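Local structure of protein-glutaminase (Chryseobacterium proteolyticum, 2ZK9) at residues A[9-14]-A[88-93]; A[21-26]-A[32-37]; A[45-50]-A[151-156]; A[67-72]-A[78-83]; A[99-104]-A[115-120]. The protein probably hydrolyses the side-chain amide of glutamine residues within proteins, deamidating them to glutamate. All coordinates share one frame; numbering follows the deposited sequence.

Interaction 1. Residues A[9-14]-A[88-93]; sequences ATLNSL and VSYKNA
Helix 8-19 lies against the mixed beta sheet, and L11 makes the contact by reaching across to V88 and Y90 of strand 82-91. These residues are two apart on the strand, so their side chains fall on the same face, and L11 touches both with its forked end. One methyl, CD1, meets V88 CG1 at 3.9 Å. The other, CD2, sits almost centrally over one face of the phenol ring, 3.8 Å from the centroid of Y90 and only 6° off the ring normal, a CH-pi contact. With L11 CG anti to the backbone N (chi1 177°), the fork extends from the helix to the strand. V88 and Y90 are each modelled in two conformers, and the distances hold for one. I5 of the parallel strand 4-5 packs beside both, while P111 touches L11. The Y90 hydroxyl turns to E98 in a weak hydrogen bond. Helix and sheet therefore meet here through buried hydrocarbon and an aromatic face, held by dispersion and exclusion of water rather than by polar pairing.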
# COMPACT_ATOMS: atom_id res chain seq x y z
N ALA A 9 -3.34 20.31 -1.14
CA ALA A 9 -2.15 20.62 -0.36
C ALA A 9 -2.04 19.60 0.77
O ALA A 9 -0.93 19.14 1.07
CB ALA A 9 -2.16 22.03 0.22
N THR A 10 -3.14 19.25 1.38
CA THR A 10 -3.13 18.27 2.48
C THR A 10 -2.84 16.89 1.93
O THR A 10 -2.06 16.14 2.54
CB THR A 10 -4.44 18.36 3.28
OG1 THR A 10 -4.58 19.69 3.78
CG2 THR A 10 -4.36 17.42 4.47
N LEU A 11 -3.43 16.50 0.80
CA LEU A 11 -3.09 15.24 0.19
C LEU A 11 -1.60 15.15 -0.07
O LEU A 11 -0.97 14.10 0.22
CB LEU A 11 -3.85 15.14 -1.14
CG LEU A 11 -3.53 13.88 -1.94
CD1 LEU A 11 -4.09 12.66 -1.30
CD2 LEU A 11 -4.07 14.03 -3.37
N ASN A 12 -0.99 16.20 -0.56
CA ASN A 12 0.46 16.17 -0.86
C ASN A 12 1.28 16.08 0.39
O ASN A 12 2.29 15.38 0.47
CB ASN A 12 0.82 17.43 -1.69
CG ASN A 12 0.27 17.30 -3.10
OD1 ASN A 12 0.05 16.26 -3.69
ND2 ASN A 12 0.10 18.51 -3.69
N SER A 13 0.89 16.78 1.42
CA SER A 13 1.55 16.69 2.71
C SER A 13 1.52 15.25 3.21
O SER A 13 2.51 14.72 3.75
CB SER A 13 0.86 17.64 3.72
OG SER A 13 1.46 17.40 4.98
N LEU A 14 0.34 14.63 3.15
CA LEU A 14 0.22 13.26 3.63
C LEU A 14 1.10 12.31 2.77
O LEU A 14 1.75 11.41 3.33
CB LEU A 14 -1.23 12.84 3.61
CG LEU A 14 -2.16 13.53 4.57
CD1 LEU A 14 -3.61 13.24 4.18
CD2 LEU A 14 -1.87 13.01 5.99
N VAL A 88 -7.38 7.13 -1.13
CA VAL A 88 -7.64 8.34 -0.38
C VAL A 88 -8.62 9.24 -1.13
O VAL A 88 -8.53 9.44 -2.31
CB VAL A 88 -6.31 9.08 -0.16
CG1 VAL A 88 -6.46 10.31 0.76
CG2 VAL A 88 -5.29 8.13 0.43
N SER A 89 -9.63 9.74 -0.40
CA SER A 89 -10.55 10.69 -0.94
C SER A 89 -10.18 12.08 -0.50
O SER A 89 -9.80 12.28 0.65
CB SER A 89 -11.94 10.41 -0.39
OG SER A 89 -12.48 9.19 -0.91
N TYR A 90 -10.28 13.07 -1.40
CA TYR A 90 -9.94 14.43 -1.09
C TYR A 90 -10.79 15.36 -1.95
O TYR A 90 -11.29 14.98 -2.99
CB TYR A 90 -8.42 14.69 -1.31
CG TYR A 90 -8.09 14.47 -2.77
CD1 TYR A 90 -7.95 13.17 -3.27
CD2 TYR A 90 -7.97 15.53 -3.64
CE1 TYR A 90 -7.67 13.00 -4.61
CE2 TYR A 90 -7.71 15.35 -4.97
CZ TYR A 90 -7.55 14.07 -5.45
OH TYR A 90 -7.29 13.89 -6.80
N LYS A 91 -10.91 16.60 -1.45
CA LYS A 91 -11.60 17.63 -2.22
C LYS A 91 -10.65 18.35 -3.15
O LYS A 91 -9.59 18.84 -2.76
CB LYS A 91 -12.25 18.63 -1.26
CG LYS A 91 -13.52 18.15 -0.60
CD LYS A 91 -14.61 17.75 -1.54
CE LYS A 91 -15.97 17.50 -0.91
NZ LYS A 91 -16.96 17.14 -1.98
N ASN A 92 -11.06 18.43 -4.40
CA ASN A 92 -10.23 19.14 -5.40
C ASN A 92 -10.40 20.66 -5.29
O ASN A 92 -11.03 21.17 -4.38
CB ASN A 92 -10.51 18.61 -6.80
CG ASN A 92 -11.83 19.03 -7.38
OD1 ASN A 92 -12.55 19.89 -6.89
ND2 ASN A 92 -12.13 18.44 -8.51
N ALA A 93 -9.77 21.44 -6.17
CA ALA A 93 -9.79 22.88 -6.09
C ALA A 93 -11.17 23.52 -6.11
O ALA A 93 -11.31 24.66 -5.62
CB ALA A 93 -8.99 23.47 -7.25

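Interaction 2. Residues A[21-26]-A[32-37]; sequences ESCGTS and CITFRY. Unlike the reference sequence in segment 21-26: E21 (reference Gln).
A disulfide ties C23 to C32, with SG bonded to SG at 2.1 Å and a torsion of 92° about the S-S bond, and so closes a short loop. C32 and G24 each have a second conformer, and the values belong to the one described. T34 CG2 packs 3.6 Å from C23 SG.

Backbone hydrogen bonds reinforce the crosslink on both sides of S22. I33 N donates to E21 O at 2.8 Å and C23 N to I33 O at 2.9 Å, making a single bridge between S22 and I33. A water links C23 O to R36 N. Just beyond, S22 to T25 forms a type II turn in which G24 takes backbone angles that call for glycine.

Side-chain packing completes the contact. S22 OG, hydrogen-bonded to K19 O, lies at the edge of the F35 ring, 3.3 Å from CD2. The extended R36 chain lays one guanidinium face over C23 CB and G24 N, with R36 NE 3.6 Å from C23 CB, while its NH2 reaches S167 O. With an alanine here the guanidinium cover over C23 and G24 would probably be lost and S167 O left without this donor.

I33 and T34 rest on R45 of helix 42-55, E21 on I52 of the same helix, and F35 on P104, just past strand 97-102.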
# COMPACT_ATOMS: atom_id res chain seq x y z
N GLU A 21 8.69 7.95 5.65
CA GLU A 21 8.82 6.77 6.46
C GLU A 21 9.36 5.57 5.69
O GLU A 21 9.40 4.47 6.21
CB GLU A 21 7.47 6.41 7.14
CG GLU A 21 7.02 7.50 8.10
CD GLU A 21 8.05 7.79 9.16
OE1 GLU A 21 8.27 9.02 9.49
OE2 GLU A 21 8.66 6.84 9.68
N SER A 22 9.78 5.79 4.43
CA SER A 22 10.27 4.69 3.61
C SER A 22 11.58 4.13 4.15
O SER A 22 12.52 4.87 4.51
CB SER A 22 10.58 5.18 2.22
OG SER A 22 9.42 5.70 1.55
N CYS A 23 11.71 2.81 4.12
CA CYS A 23 12.99 2.19 4.41
C CYS A 23 14.02 2.68 3.38
O CYS A 23 13.71 2.86 2.21
CB CYS A 23 12.94 0.68 4.36
SG CYS A 23 11.91 -0.08 5.62
N GLY A 24 15.23 2.95 3.79
CA GLY A 24 16.23 3.50 2.87
C GLY A 24 16.38 5.00 3.10
O GLY A 24 17.27 5.61 2.50
N THR A 25 15.54 5.61 3.92
CA THR A 25 15.68 7.00 4.19
C THR A 25 16.15 7.23 5.63
O THR A 25 15.78 6.51 6.56
CB THR A 25 14.36 7.74 4.02
OG1 THR A 25 13.52 7.35 5.04
CG2 THR A 25 13.73 7.49 2.68
N SER A 26 16.88 8.34 5.70
CA SER A 26 17.39 8.91 6.93
C SER A 26 16.21 9.43 7.75
O SER A 26 16.33 9.74 8.89
CB SER A 26 18.41 10.02 6.66
OG SER A 26 17.88 11.08 5.87
N CYS A 32 10.38 1.28 9.60
CA CYS A 32 10.23 1.96 8.32
C CYS A 32 9.31 1.10 7.43
O CYS A 32 9.16 -0.09 7.59
CB CYS A 32 11.60 2.21 7.70
SG CYS A 32 12.60 0.79 7.40
N ILE A 33 8.68 1.78 6.44
CA ILE A 33 7.77 1.10 5.53
C ILE A 33 8.59 0.56 4.34
O ILE A 33 9.31 1.30 3.67
CB ILE A 33 6.65 2.01 5.05
CG1 ILE A 33 5.93 2.69 6.19
CG2 ILE A 33 5.71 1.19 4.20
CD1 ILE A 33 4.87 3.69 5.78
N THR A 34 8.48 -0.75 4.12
CA THR A 34 9.34 -1.54 3.27
C THR A 34 8.96 -1.46 1.79
O THR A 34 8.89 -2.46 1.09
CB THR A 34 9.32 -2.96 3.81
OG1 THR A 34 7.97 -3.40 3.92
CG2 THR A 34 10.00 -3.07 5.18
N PHE A 35 8.73 -0.23 1.32
CA PHE A 35 8.29 -0.03 -0.07
C PHE A 35 9.31 -0.60 -1.07
O PHE A 35 8.91 -1.08 -2.14
CB PHE A 35 8.11 1.44 -0.37
CG PHE A 35 7.01 2.11 0.41
CD1 PHE A 35 5.69 1.67 0.33
CD2 PHE A 35 7.28 3.22 1.18
CE1 PHE A 35 4.68 2.35 1.00
CE2 PHE A 35 6.26 3.90 1.84
CZ PHE A 35 4.97 3.45 1.76
N ARG A 36 10.59 -0.56 -0.73
CA ARG A 36 11.63 -1.07 -1.62
C ARG A 36 11.65 -2.58 -1.74
O ARG A 36 12.46 -3.07 -2.54
CB ARG A 36 12.99 -0.58 -1.12
CG ARG A 36 13.39 -1.08 0.26
CD ARG A 36 14.68 -0.51 0.73
NE ARG A 36 15.05 -1.06 2.02
CZ ARG A 36 16.15 -0.80 2.68
NH1 ARG A 36 17.02 0.06 2.16
NH2 ARG A 36 16.36 -1.35 3.85
N TYR A 37 10.86 -3.29 -0.96
CA TYR A 37 10.77 -4.74 -0.99
C TYR A 37 9.37 -5.15 -1.39
O TYR A 37 8.52 -5.42 -0.55
CB TYR A 37 11.12 -5.32 0.39
CG TYR A 37 11.16 -6.83 0.41
CD1 TYR A 37 12.00 -7.54 -0.40
CD2 TYR A 37 10.34 -7.54 1.30
CE1 TYR A 37 12.03 -8.94 -0.36
CE2 TYR A 37 10.39 -8.91 1.32
CZ TYR A 37 11.21 -9.63 0.52
OH TYR A 37 11.22 -11.00 0.62
O HOH W 1 11.42 1.70 0.95

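Interaction 3. Residues A[45-50]-A[151-156]; sequences RAHKMR and LYDNNL
H47 and K48 bring helix 42-55 against the turn that follows strand 150-152, a buried helix-to-loop contact in a chain whose family belongs to the papain-like clan. The turn, type I from D153 to L156, ends at the N-cap position of helix 157-165. D153 OD1 is hydrogen-bonded to N158 N and OD2 to T159 OG1, at the start of that helix. L156 supplies the apolar part: its CD1 lies 3.7 Å from H47 CD2, and its CD2 lies 4.0 Å from K48 CD, with the L156 and K48 side chains at about a right angle. L156 has a second conformer, so these spacings belong to one copy. Beyond CD, K48 NZ turns to Q51 and N160. Both imidazole nitrogens of H47 have partners: ND1 is hydrogen-bonded to K62 NZ, and NE2 faces the turn. A water 2.9 Å from H47 NE2 accepts from D153 N and donates to N154 OD1. Next to it, in the imidazole plane, D153 O receives a weak, strongly bent hydrogen bond from H47 NE2, 3.3 Å long with 121° at the proton.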
# COMPACT_ATOMS: atom_id res chain seq x y z
N ARG A 45 2.29 -2.72 4.61
CA ARG A 45 2.61 -1.37 4.13
C ARG A 45 1.36 -0.50 4.08
O ARG A 45 1.39 0.66 4.46
CB ARG A 45 3.32 -1.41 2.79
CG ARG A 45 4.62 -2.20 2.75
CD ARG A 45 5.46 -1.91 1.56
NE ARG A 45 4.81 -2.10 0.24
CZ ARG A 45 4.71 -3.26 -0.37
NH1 ARG A 45 5.17 -4.39 0.13
NH2 ARG A 45 4.07 -3.34 -1.55
N ALA A 46 0.26 -1.07 3.59
CA ALA A 46 -0.98 -0.30 3.45
C ALA A 46 -1.53 0.11 4.79
O ALA A 46 -2.00 1.23 4.99
CB ALA A 46 -2.00 -1.08 2.63
N HIS A 47 -1.49 -0.81 5.78
CA HIS A 47 -2.04 -0.48 7.08
C HIS A 47 -1.18 0.56 7.81
O HIS A 47 -1.70 1.37 8.56
CB HIS A 47 -2.19 -1.77 7.91
CG HIS A 47 -3.47 -1.82 8.68
ND1 HIS A 47 -4.63 -1.57 8.12
CD2 HIS A 47 -3.76 -2.18 9.97
CE1 HIS A 47 -5.64 -1.76 8.94
NE2 HIS A 47 -5.11 -2.12 10.10
N LYS A 48 0.12 0.53 7.56
CA LYS A 48 1.02 1.54 8.13
C LYS A 48 0.80 2.90 7.49
O LYS A 48 0.80 3.93 8.17
CB LYS A 48 2.47 1.10 8.02
CG LYS A 48 3.44 1.87 8.87
CD LYS A 48 3.29 1.61 10.36
CE LYS A 48 4.39 2.26 11.16
NZ LYS A 48 4.19 2.13 12.61
N MET A 49 0.58 2.93 6.17
CA MET A 49 0.20 4.19 5.53
C MET A 49 -1.07 4.75 6.12
O MET A 49 -1.20 5.95 6.36
CB MET A 49 0.02 4.00 4.02
CG MET A 49 1.33 3.71 3.30
SD MET A 49 1.18 3.86 1.49
CE MET A 49 0.37 2.33 1.06
N ARG A 50 -2.05 3.88 6.37
CA ARG A 50 -3.31 4.30 7.00
C ARG A 50 -3.06 4.86 8.39
O ARG A 50 -3.67 5.85 8.75
CB ARG A 50 -4.29 3.15 7.04
CG ARG A 50 -5.54 3.50 7.84
CD ARG A 50 -6.54 2.39 7.71
NE ARG A 50 -7.77 2.68 8.51
CZ ARG A 50 -8.00 2.23 9.71
NH1 ARG A 50 -7.17 1.39 10.36
NH2 ARG A 50 -9.16 2.58 10.31
N LEU A 151 -10.05 -9.74 7.44
CA LEU A 151 -9.23 -9.88 8.63
C LEU A 151 -8.80 -8.45 8.99
O LEU A 151 -8.73 -7.61 8.10
CB LEU A 151 -7.96 -10.65 8.36
CG LEU A 151 -7.97 -12.07 7.84
CD1 LEU A 151 -6.57 -12.45 7.46
CD2 LEU A 151 -8.51 -12.89 9.00
N TYR A 152 -8.50 -8.20 10.24
CA TYR A 152 -8.20 -6.92 10.83
C TYR A 152 -6.88 -6.95 11.60
O TYR A 152 -6.43 -8.00 12.02
CB TYR A 152 -9.36 -6.57 11.78
CG TYR A 152 -10.65 -6.38 11.03
CD1 TYR A 152 -10.90 -5.14 10.40
CD2 TYR A 152 -11.58 -7.37 10.90
CE1 TYR A 152 -12.05 -4.91 9.70
CE2 TYR A 152 -12.76 -7.16 10.17
CZ TYR A 152 -12.94 -5.93 9.60
OH TYR A 152 -14.10 -5.67 8.87
N ASP A 153 -6.32 -5.77 11.79
CA ASP A 153 -5.09 -5.58 12.57
C ASP A 153 -5.17 -4.25 13.31
O ASP A 153 -4.45 -3.30 13.06
CB ASP A 153 -3.84 -5.63 11.70
CG ASP A 153 -2.53 -5.58 12.43
OD1 ASP A 153 -2.44 -6.15 13.55
OD2 ASP A 153 -1.55 -5.00 11.87
N ASN A 154 -6.18 -4.13 14.21
CA ASN A 154 -6.58 -2.86 14.71
C ASN A 154 -5.49 -2.16 15.51
O ASN A 154 -5.43 -0.91 15.53
CB ASN A 154 -7.78 -2.98 15.57
CG ASN A 154 -9.05 -3.18 14.82
OD1 ASN A 154 -9.12 -3.12 13.62
ND2 ASN A 154 -10.07 -3.41 15.60
N ASN A 155 -4.63 -2.93 16.19
CA ASN A 155 -3.57 -2.37 17.00
C ASN A 155 -2.23 -2.34 16.31
O ASN A 155 -1.23 -1.99 16.92
CB ASN A 155 -3.50 -3.14 18.35
CG ASN A 155 -4.78 -2.91 19.16
OD1 ASN A 155 -5.39 -3.90 19.57
ND2 ASN A 155 -5.19 -1.72 19.31
N LEU A 156 -2.22 -2.71 15.01
CA LEU A 156 -1.05 -2.72 14.15
C LEU A 156 0.04 -3.63 14.67
O LEU A 156 1.21 -3.52 14.26
CB LEU A 156 -0.41 -1.34 13.80
CG LEU A 156 -1.02 -0.68 12.54
CD1 LEU A 156 -2.42 -0.21 12.84
CD2 LEU A 156 -0.10 0.40 11.99
O HOH W 2 -7.50 -3.19 11.37

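Interaction 4. Residues A[67-72]-A[78-83]; sequences GNLKAS and VAWSYH
L69 and A71 of one strand meet W80 and V78 of the other on the buried face of a short antiparallel ladder. The CB of A71 is a small bump lodged against the six-membered end of the W80 indole, 3.7 Å from CZ3 and equally near CH2. L69 lays its CB beside W80 CB at 3.9 Å, at the edge of the indole. Its tip goes further: L69 CD1 reaches into the corner at S81, 3.6 Å from Y82 C. V78 CG2 lies over the rim of one indole face, and H83 lies on the opposite face with W80 CH2 over the imidazole centre. W80 NE1 is hydrogen-bonded to P38 O, which fixes the rotation of the slab. On the sheet face that carries K70 and A79, K70 CD packs on A79 CB at 4.0 Å before NZ turns to S128 and C126 carbonyls. Paired backbone hydrogen bonds join L69 with W80 and A71 with V78, and G67 N reaches S81 O at 3.0 Å where both chains bend. A CB at G67 would be crowded by L69 CD2, and the backbone angles of G67 by themselves call for glycine. This is a beta hairpin whose outgoing chain turns at S81 into strand 82-91, where H83, touching C42 and hydrogen-bonded to D103, is consistent with the Cys-His-Asp site of the papain-like clan.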
# COMPACT_ATOMS: atom_id res chain seq x y z
N GLY A 67 -5.46 -11.28 -9.12
CA GLY A 67 -5.29 -11.82 -10.45
C GLY A 67 -3.98 -12.49 -10.63
O GLY A 67 -3.33 -12.87 -9.66
N ASN A 68 -3.58 -12.60 -11.89
CA ASN A 68 -2.24 -13.02 -12.27
C ASN A 68 -1.42 -11.72 -12.35
O ASN A 68 -1.27 -11.14 -13.42
CB ASN A 68 -2.28 -13.72 -13.62
CG ASN A 68 -0.91 -14.12 -14.10
OD1 ASN A 68 -0.00 -14.32 -13.31
ND2 ASN A 68 -0.75 -14.21 -15.40
N LEU A 69 -0.99 -11.22 -11.20
CA LEU A 69 -0.41 -9.87 -11.12
C LEU A 69 1.10 -9.95 -11.27
O LEU A 69 1.75 -10.88 -10.84
CB LEU A 69 -0.78 -9.21 -9.79
CG LEU A 69 -2.25 -9.18 -9.45
CD1 LEU A 69 -2.44 -8.41 -8.14
CD2 LEU A 69 -3.11 -8.57 -10.56
N LYS A 70 1.65 -8.89 -11.88
CA LYS A 70 3.06 -8.74 -12.16
C LYS A 70 3.42 -7.27 -12.01
O LYS A 70 2.71 -6.42 -12.55
CB LYS A 70 3.36 -9.16 -13.62
CG LYS A 70 3.03 -10.54 -14.04
CD LYS A 70 3.84 -11.58 -13.41
CE LYS A 70 3.57 -13.02 -13.94
NZ LYS A 70 3.86 -13.09 -15.43
N ALA A 71 4.54 -6.98 -11.34
CA ALA A 71 4.98 -5.60 -11.16
C ALA A 71 6.49 -5.54 -11.27
O ALA A 71 7.20 -6.47 -10.91
CB ALA A 71 4.51 -5.06 -9.84
N SER A 72 6.97 -4.40 -11.71
CA SER A 72 8.41 -4.14 -11.82
C SER A 72 8.86 -2.96 -10.96
O SER A 72 8.13 -2.00 -10.85
CB SER A 72 8.70 -3.80 -13.26
OG SER A 72 10.14 -3.56 -13.39
N VAL A 78 8.27 -8.83 -9.74
CA VAL A 78 7.61 -9.70 -8.76
C VAL A 78 6.28 -10.15 -9.35
O VAL A 78 5.67 -9.51 -10.21
CB VAL A 78 7.38 -8.99 -7.42
CG1 VAL A 78 8.73 -8.72 -6.76
CG2 VAL A 78 6.52 -7.74 -7.62
N ALA A 79 5.82 -11.29 -8.86
CA ALA A 79 4.52 -11.85 -9.20
C ALA A 79 3.72 -11.94 -7.92
O ALA A 79 4.22 -12.35 -6.87
CB ALA A 79 4.68 -13.21 -9.83
N TRP A 80 2.44 -11.61 -8.05
CA TRP A 80 1.50 -11.58 -6.94
C TRP A 80 0.18 -12.21 -7.32
O TRP A 80 -0.21 -12.14 -8.47
CB TRP A 80 1.26 -10.13 -6.60
CG TRP A 80 2.32 -9.28 -6.05
CD1 TRP A 80 3.35 -9.59 -5.20
CD2 TRP A 80 2.40 -7.88 -6.35
NE1 TRP A 80 4.06 -8.44 -4.95
CE2 TRP A 80 3.49 -7.38 -5.62
CE3 TRP A 80 1.64 -6.97 -7.12
CZ2 TRP A 80 3.82 -6.05 -5.67
CZ3 TRP A 80 1.99 -5.64 -7.13
CH2 TRP A 80 3.06 -5.21 -6.39
N SER A 81 -0.55 -12.72 -6.31
CA SER A 81 -1.93 -13.11 -6.49
C SER A 81 -2.86 -11.98 -6.10
O SER A 81 -4.04 -11.99 -6.53
CB SER A 81 -2.25 -14.35 -5.68
OG SER A 81 -1.99 -14.17 -4.31
N TYR A 82 -2.42 -11.03 -5.29
CA TYR A 82 -3.21 -9.87 -4.95
C TYR A 82 -2.23 -8.74 -4.59
O TYR A 82 -1.08 -8.99 -4.28
CB TYR A 82 -4.23 -10.08 -3.82
CG TYR A 82 -3.64 -9.99 -2.45
CD1 TYR A 82 -2.96 -11.06 -1.87
CD2 TYR A 82 -3.73 -8.83 -1.68
CE1 TYR A 82 -2.43 -10.91 -0.60
CE2 TYR A 82 -3.22 -8.70 -0.46
CZ TYR A 82 -2.55 -9.73 0.10
OH TYR A 82 -2.07 -9.58 1.37
N HIS A 83 -2.77 -7.52 -4.59
CA HIS A 83 -2.05 -6.39 -4.07
C HIS A 83 -3.07 -5.46 -3.40
O HIS A 83 -4.27 -5.53 -3.67
CB HIS A 83 -1.26 -5.69 -5.20
CG HIS A 83 -0.34 -4.59 -4.70
ND1 HIS A 83 0.41 -4.73 -3.57
CD2 HIS A 83 -0.11 -3.37 -5.21
CE1 HIS A 83 1.08 -3.62 -3.41
NE2 HIS A 83 0.81 -2.75 -4.41

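Interaction 5. Residues A[99-104]-A[115-120]; sequences KRIIDP and TAWRNA
W117 points from helix 114-120 at strand 97-102, its CG swung away from the backbone N (chi1 179°), and meets I101 from its first carbon on. W117 CB lies 3.9 Å from I101 CG1. At the pyrrole ring I101 CG2 comes over the face, 3.6 Å from the centroid of the W117 five-membered ring and 14° off its normal, a CH-pi contact. Farther round, W117 CE3 meets I101 CD1 at 3.9 Å. The helix thus packs on the mixed sheet of this alpha+beta, papain-like fold, and the indole continues towards D103. There W117 NE1 donates, nearly straight and in the indole plane, to D103 OD2 at 2.9 Å, which accepts with its anti lone pair. A leucine in place of W117 would remove the indole N-H, and D103 OD2, left with H83 as a partner, would probably be less firmly oriented. D103 OD1 is held separately by S105 OG. The benzene side of the W117 indole meets the H83 ring, their planes inclined at about 35°.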
# COMPACT_ATOMS: atom_id res chain seq x y z
N LYS A 99 -10.58 10.62 -5.82
CA LYS A 99 -9.85 9.57 -5.10
C LYS A 99 -8.53 9.32 -5.81
O LYS A 99 -8.45 9.34 -7.05
CB LYS A 99 -10.60 8.26 -5.00
CG LYS A 99 -11.96 8.36 -4.33
CD LYS A 99 -12.53 6.99 -4.02
CE LYS A 99 -13.93 7.07 -3.44
NZ LYS A 99 -14.47 5.71 -3.19
N ARG A 100 -7.52 8.99 -5.03
CA ARG A 100 -6.22 8.55 -5.55
C ARG A 100 -5.68 7.42 -4.70
O ARG A 100 -5.86 7.42 -3.48
CB ARG A 100 -5.20 9.66 -5.56
CG ARG A 100 -5.46 10.83 -6.47
CD ARG A 100 -5.28 10.51 -7.91
NE ARG A 100 -5.47 11.71 -8.77
CZ ARG A 100 -6.67 12.06 -9.20
NH1 ARG A 100 -7.79 11.39 -8.89
NH2 ARG A 100 -6.72 13.15 -9.97
N ILE A 101 -4.95 6.51 -5.33
CA ILE A 101 -4.12 5.58 -4.63
C ILE A 101 -2.82 6.22 -4.20
O ILE A 101 -2.22 6.99 -4.95
CB ILE A 101 -3.80 4.36 -5.54
CG1 ILE A 101 -5.04 3.56 -5.88
CG2 ILE A 101 -2.69 3.50 -4.96
CD1 ILE A 101 -5.57 2.64 -4.76
N ILE A 102 -2.38 5.90 -2.97
CA ILE A 102 -1.01 6.16 -2.55
C ILE A 102 -0.33 4.82 -2.42
O ILE A 102 -0.76 3.96 -1.63
CB ILE A 102 -0.92 7.00 -1.28
CG1 ILE A 102 -1.50 8.42 -1.56
CG2 ILE A 102 0.49 7.05 -0.79
CD1 ILE A 102 -1.54 9.34 -0.36
N ASP A 103 0.72 4.60 -3.21
CA ASP A 103 1.46 3.36 -3.14
C ASP A 103 2.90 3.60 -3.63
O ASP A 103 3.22 3.34 -4.78
CB ASP A 103 0.86 2.24 -3.97
CG ASP A 103 1.60 0.95 -3.86
OD1 ASP A 103 2.61 0.89 -3.08
OD2 ASP A 103 1.19 -0.01 -4.52
N PRO A 104 3.77 4.06 -2.75
CA PRO A 104 5.18 4.27 -3.13
C PRO A 104 5.95 3.04 -3.51
O PRO A 104 7.08 3.18 -3.99
CB PRO A 104 5.75 4.94 -1.87
CG PRO A 104 4.62 5.64 -1.24
CD PRO A 104 3.49 4.64 -1.42
N THR A 115 -7.01 3.42 -11.65
CA THR A 115 -6.82 2.71 -12.91
C THR A 115 -5.35 2.67 -13.28
O THR A 115 -4.90 1.59 -13.72
CB THR A 115 -7.63 3.38 -14.03
OG1 THR A 115 -7.28 4.77 -13.98
CG2 THR A 115 -9.12 3.25 -13.79
N ALA A 116 -4.57 3.72 -13.05
CA ALA A 116 -3.13 3.63 -13.32
C ALA A 116 -2.47 2.63 -12.40
O ALA A 116 -1.58 1.86 -12.80
CB ALA A 116 -2.51 5.00 -13.14
N TRP A 117 -2.91 2.61 -11.15
CA TRP A 117 -2.36 1.69 -10.17
C TRP A 117 -2.60 0.23 -10.54
O TRP A 117 -1.68 -0.59 -10.52
CB TRP A 117 -2.92 2.03 -8.81
CG TRP A 117 -2.44 1.14 -7.70
CD1 TRP A 117 -1.21 1.10 -7.12
CD2 TRP A 117 -3.24 0.17 -7.04
NE1 TRP A 117 -1.20 0.16 -6.12
CE2 TRP A 117 -2.42 -0.44 -6.04
CE3 TRP A 117 -4.57 -0.26 -7.14
CZ2 TRP A 117 -2.90 -1.42 -5.20
CZ3 TRP A 117 -5.03 -1.24 -6.32
CH2 TRP A 117 -4.22 -1.83 -5.34
N ARG A 118 -3.85 -0.09 -10.84
CA ARG A 118 -4.13 -1.49 -11.21
C ARG A 118 -3.35 -1.90 -12.44
O ARG A 118 -2.88 -3.02 -12.56
CB ARG A 118 -5.61 -1.71 -11.42
CG ARG A 118 -6.41 -1.62 -10.09
CD ARG A 118 -7.83 -2.20 -10.24
NE ARG A 118 -8.63 -1.56 -11.28
CZ ARG A 118 -9.30 -0.45 -11.10
NH1 ARG A 118 -9.32 0.20 -9.95
NH2 ARG A 118 -10.00 0.05 -12.14
N ASN A 119 -3.20 -0.96 -13.40
CA ASN A 119 -2.41 -1.31 -14.60
C ASN A 119 -0.95 -1.59 -14.25
O ASN A 119 -0.36 -2.47 -14.90
CB ASN A 119 -2.58 -0.17 -15.61
CG ASN A 119 -1.86 -0.50 -16.91
OD1 ASN A 119 -0.85 0.15 -17.18
ND2 ASN A 119 -2.32 -1.45 -17.66
N ALA A 120 -0.37 -0.92 -13.25
CA ALA A 120 0.98 -1.24 -12.81
C ALA A 120 1.09 -2.57 -12.13
O ALA A 120 2.21 -3.08 -11.96
CB ALA A 120 1.51 -0.14 -11.90

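From the N terminus, interaction 1 closes a loop of 73 residues by joining helix 8-19 to strand 82-91. Interaction 2, a short disulfide-closed loop leading towards helix 42-55, falls within that span, as does the hairpin of interaction 4. Interaction 3 starts inside the same span but ends far beyond it, so it crosses interaction 1 and encloses interactions 4 and 5. Interaction 5 opens after interaction 1 has closed and ties strand 97-102 to helix 114-120. The V88-R100 backbone pairing joins interactions 1 and 5 through the sheet, H83 with D103 joins 4 and 5, and R45 of interaction 3 touches both H83 and the 32-37 loop.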